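Local coordinates for Dps family protein (Staphylococcus aureus subsp. aureus, PDB 2D5K), which probably stores iron in a twelve-subunit, ferritin-like shell, protecting the cell against oxidative stress, and can also compact the nucleoid, at residues 8-19 / 106-117. Residues are numbered along the deposited sequence; the frame is centred on the assembly and turned at random.
Sequences VVKELNQQVANW and ISKQLENAIEIA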
# COMPACT_ATOMS: atom_id res chain seq x y z
N VAL B 8 -38.21 8.66 15.26
CA VAL B 8 -36.78 8.47 15.04
C VAL B 8 -36.37 9.02 13.67
O VAL B 8 -35.32 9.65 13.54
CB VAL B 8 -36.38 6.98 15.14
CG1 VAL B 8 -34.88 6.82 14.99
CG2 VAL B 8 -36.83 6.42 16.48
N VAL B 9 -37.19 8.79 12.66
CA VAL B 9 -36.89 9.29 11.32
C VAL B 9 -36.77 10.81 11.37
O VAL B 9 -35.92 11.40 10.71
CB VAL B 9 -37.98 8.89 10.31
CG1 VAL B 9 -37.77 9.62 8.99
CG2 VAL B 9 -37.94 7.39 10.08
N LYS B 10 -37.63 11.44 12.17
CA LYS B 10 -37.62 12.89 12.33
C LYS B 10 -36.27 13.32 12.90
O LYS B 10 -35.69 14.32 12.47
CB LYS B 10 -38.76 13.30 13.27
CG LYS B 10 -38.98 14.80 13.41
CD LYS B 10 -37.94 15.46 14.29
CE LYS B 10 -38.37 16.86 14.67
NZ LYS B 10 -39.68 16.84 15.38
N GLU B 11 -35.77 12.57 13.88
CA GLU B 11 -34.48 12.87 14.50
C GLU B 11 -33.34 12.64 13.50
O GLU B 11 -32.37 13.40 13.48
CB GLU B 11 -34.26 11.99 15.73
CG GLU B 11 -35.18 12.29 16.90
CD GLU B 11 -35.14 13.75 17.32
OE1 GLU B 11 -34.02 14.32 17.38
OE2 GLU B 11 -36.21 14.33 17.59
N LEU B 12 -33.46 11.59 12.69
CA LEU B 12 -32.44 11.29 11.70
C LEU B 12 -32.37 12.39 10.64
O LEU B 12 -31.28 12.85 10.28
CB LEU B 12 -32.72 9.93 11.04
CG LEU B 12 -32.44 8.70 11.91
CD1 LEU B 12 -33.13 7.47 11.32
CD2 LEU B 12 -30.94 8.47 12.01
N ASN B 13 -33.53 12.82 10.15
CA ASN B 13 -33.56 13.87 9.14
C ASN B 13 -33.06 15.20 9.70
O ASN B 13 -32.46 15.99 8.97
CB ASN B 13 -34.96 14.05 8.55
CG ASN B 13 -35.18 13.19 7.32
OD1 ASN B 13 -34.26 13.01 6.52
ND2 ASN B 13 -36.39 12.68 7.15
N GLN B 14 -33.31 15.45 10.98
CA GLN B 14 -32.84 16.68 11.60
C GLN B 14 -31.33 16.75 11.46
O GLN B 14 -30.78 17.82 11.17
CB GLN B 14 -33.23 16.71 13.08
CG GLN B 14 -32.63 17.88 13.87
CD GLN B 14 -33.16 19.23 13.44
OE1 GLN B 14 -34.36 19.51 13.56
NE2 GLN B 14 -32.28 20.09 12.95
N GLN B 15 -30.65 15.62 11.65
CA GLN B 15 -29.20 15.59 11.52
C GLN B 15 -28.76 15.62 10.05
O GLN B 15 -27.74 16.22 9.73
CB GLN B 15 -28.61 14.36 12.21
CG GLN B 15 -28.82 14.33 13.72
CD GLN B 15 -28.43 15.65 14.38
OE1 GLN B 15 -27.38 16.22 14.08
NE2 GLN B 15 -29.27 16.12 15.29
N VAL B 16 -29.52 14.99 9.16
CA VAL B 16 -29.15 15.03 7.75
C VAL B 16 -29.16 16.49 7.33
O VAL B 16 -28.27 16.95 6.61
CB VAL B 16 -30.15 14.24 6.86
CG1 VAL B 16 -29.79 14.42 5.38
CG2 VAL B 16 -30.12 12.77 7.21
N ALA B 17 -30.17 17.22 7.80
CA ALA B 17 -30.30 18.65 7.50
C ALA B 17 -29.15 19.44 8.11
O ALA B 17 -28.50 20.23 7.42
CB ALA B 17 -31.63 19.16 8.03
N ASN B 18 -28.90 19.24 9.41
CA ASN B 18 -27.81 19.95 10.09
C ASN B 18 -26.47 19.78 9.39
O ASN B 18 -25.76 20.76 9.14
CB ASN B 18 -27.61 19.42 11.52
CG ASN B 18 -28.74 19.77 12.45
OD1 ASN B 18 -29.49 20.72 12.23
ND2 ASN B 18 -28.86 19.00 13.54
N TRP B 19 -26.12 18.54 9.08
CA TRP B 19 -24.83 18.27 8.46
C TRP B 19 -24.72 18.63 6.99
O TRP B 19 -23.62 18.84 6.48
CB TRP B 19 -24.43 16.82 8.74
CG TRP B 19 -24.18 16.63 10.21
CD1 TRP B 19 -25.07 16.19 11.15
CD2 TRP B 19 -22.99 17.00 10.93
NE1 TRP B 19 -24.51 16.26 12.41
CE2 TRP B 19 -23.23 16.75 12.30
CE3 TRP B 19 -21.75 17.51 10.54
CZ2 TRP B 19 -22.28 17.00 13.29
CZ3 TRP B 19 -20.79 17.76 11.52
CH2 TRP B 19 -21.07 17.50 12.88
N ILE B 106 -25.69 20.66 18.52
CA ILE B 106 -25.92 19.34 17.94
C ILE B 106 -25.80 18.25 18.99
O ILE B 106 -26.62 17.33 19.03
CB ILE B 106 -24.92 19.08 16.79
CG1 ILE B 106 -25.25 20.01 15.62
CG2 ILE B 106 -24.97 17.61 16.36
CD1 ILE B 106 -24.15 20.10 14.57
N SER B 107 -24.79 18.34 19.85
CA SER B 107 -24.62 17.32 20.87
C SER B 107 -25.84 17.25 21.78
O SER B 107 -26.26 16.17 22.19
CB SER B 107 -23.37 17.60 21.71
OG SER B 107 -23.16 16.56 22.66
N LYS B 108 -26.43 18.41 22.08
CA LYS B 108 -27.62 18.44 22.92
C LYS B 108 -28.79 17.78 22.20
O LYS B 108 -29.57 17.04 22.80
CB LYS B 108 -27.97 19.89 23.28
CG LYS B 108 -29.19 20.02 24.18
CD LYS B 108 -29.42 21.47 24.61
CE LYS B 108 -30.66 21.59 25.49
NZ LYS B 108 -30.92 23.00 25.89
N GLN B 109 -28.92 18.06 20.90
CA GLN B 109 -29.99 17.45 20.10
C GLN B 109 -29.80 15.95 20.07
O GLN B 109 -30.76 15.18 20.15
CB GLN B 109 -29.97 17.95 18.66
CG GLN B 109 -30.53 19.32 18.40
CD GLN B 109 -30.83 19.52 16.93
OE1 GLN B 109 -30.04 19.12 16.07
NE2 GLN B 109 -31.97 20.14 16.62
N LEU B 110 -28.55 15.52 19.93
CA LEU B 110 -28.25 14.10 19.86
C LEU B 110 -28.58 13.37 21.17
O LEU B 110 -28.98 12.21 21.14
CB LEU B 110 -26.78 13.88 19.48
CG LEU B 110 -26.43 14.23 18.03
CD1 LEU B 110 -24.92 14.18 17.85
CD2 LEU B 110 -27.12 13.26 17.08
N GLU B 111 -28.41 14.05 22.30
CA GLU B 111 -28.72 13.43 23.58
C GLU B 111 -30.20 13.04 23.58
O GLU B 111 -30.57 11.94 23.98
CB GLU B 111 -28.42 14.40 24.73
CG GLU B 111 -28.63 13.85 26.14
CD GLU B 111 -27.63 12.77 26.55
OE1 GLU B 111 -26.67 12.50 25.79
OE2 GLU B 111 -27.79 12.20 27.66
N ASN B 112 -31.04 13.95 23.09
CA ASN B 112 -32.47 13.71 23.02
C ASN B 112 -32.79 12.65 21.96
O ASN B 112 -33.63 11.78 22.18
CB ASN B 112 -33.20 15.01 22.69
CG ASN B 112 -34.71 14.84 22.64
OD1 ASN B 112 -35.32 14.36 23.60
ND2 ASN B 112 -35.32 15.24 21.53
N ALA B 113 -32.11 12.72 20.82
CA ALA B 113 -32.32 11.76 19.74
C ALA B 113 -32.00 10.34 20.18
O ALA B 113 -32.67 9.39 19.78
CB ALA B 113 -31.46 12.14 18.53
N ILE B 114 -30.95 10.20 20.99
CA ILE B 114 -30.52 8.90 21.49
C ILE B 114 -31.62 8.31 22.37
O ILE B 114 -31.94 7.12 22.28
CB ILE B 114 -29.21 9.06 22.30
CG1 ILE B 114 -28.06 9.35 21.33
CG2 ILE B 114 -28.94 7.80 23.14
CD1 ILE B 114 -26.84 9.97 22.00
N GLU B 115 -32.20 9.14 23.22
CA GLU B 115 -33.27 8.71 24.11
C GLU B 115 -34.49 8.27 23.31
O GLU B 115 -35.10 7.24 23.59
CB GLU B 115 -33.64 9.84 25.07
CG GLU B 115 -34.89 9.57 25.90
CD GLU B 115 -35.14 10.65 26.93
OE1 GLU B 115 -35.08 11.85 26.56
OE2 GLU B 115 -35.39 10.30 28.10
N ILE B 116 -34.85 9.07 22.30
CA ILE B 116 -36.00 8.78 21.45
C ILE B 116 -35.82 7.45 20.71
O ILE B 116 -36.72 6.62 20.69
CB ILE B 116 -36.21 9.90 20.39
CG1 ILE B 116 -36.52 11.22 21.10
CG2 ILE B 116 -37.34 9.51 19.43
CD1 ILE B 116 -37.61 11.13 22.13
N ALA B 117 -34.64 7.26 20.12
CA ALA B 117 -34.35 6.03 19.39
C ALA B 117 -34.46 4.81 20.29
O ALA B 117 -35.08 3.81 19.94
CB ALA B 117 -32.96 6.11 18.77
O HOH W 1 -33.38 16.01 19.35
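Gln-109 shows how a single amide oxygen can tie two helices together: its OE1 accepts two N-H groups from helix 5-32. Asn-18 ND2 comes within 2.8 Å of Gln-109 OE1, in the carbonyl plane, whereas Gln-15 NE2 lies 3.2 Å from the same oxygen and above that plane, 46° out of it. The donors are themselves coupled, since Asn-18 ND2 also gives a bond to Gln-15 OE1 over 3.2 Å, and Gln-14 NE2 donates to Asn-18 OD1. Extended beyond CG, the Gln-109 side chain reaches across the gap and lays its NE2 against the amide carbon CD of Gln-14, the two amide planes being 65° apart. Asn-18 OD1 and Gln-14 NE2 have further partners in Ile-82 N and Gln-80 O, which join the network to helix 74-80 and the loop after it.

A water extends the polar seam. It donates to Glu-11 OE1 at 2.7 Å and to the backbone O of Gln-109, and accepts from Asn-112 ND2, bridging a carboxylate and an amide whose planes are nearly perpendicular. The two segments belong to the first and third long helices of the ferritin-like four-helix bundle of Dps; they run antiparallel at 152°, with the axes of segments 8-19 and 106-117 coming within 9.6 Å of each other. Glu-11 is the knob of this interface, fitted among Gln-109, Asn-112, Ala-113 and Ile-116; its OE1 lies 3.6 Å from Ala-113 CB.

Apolar groups close both ends. Ile-106 CD1 meets the Trp-19 ring obliquely, 3.8 Å from CZ2, while Tyr-55 of helix 38-65 meets that ring edge-to-face. Leu-110 CD2 packs on the CG and CD of Gln-15. At the other end, Val-8 directs CG2 at Ala-117 CA and Ile-116 CG2, and CG1 toward Ala-117 CB.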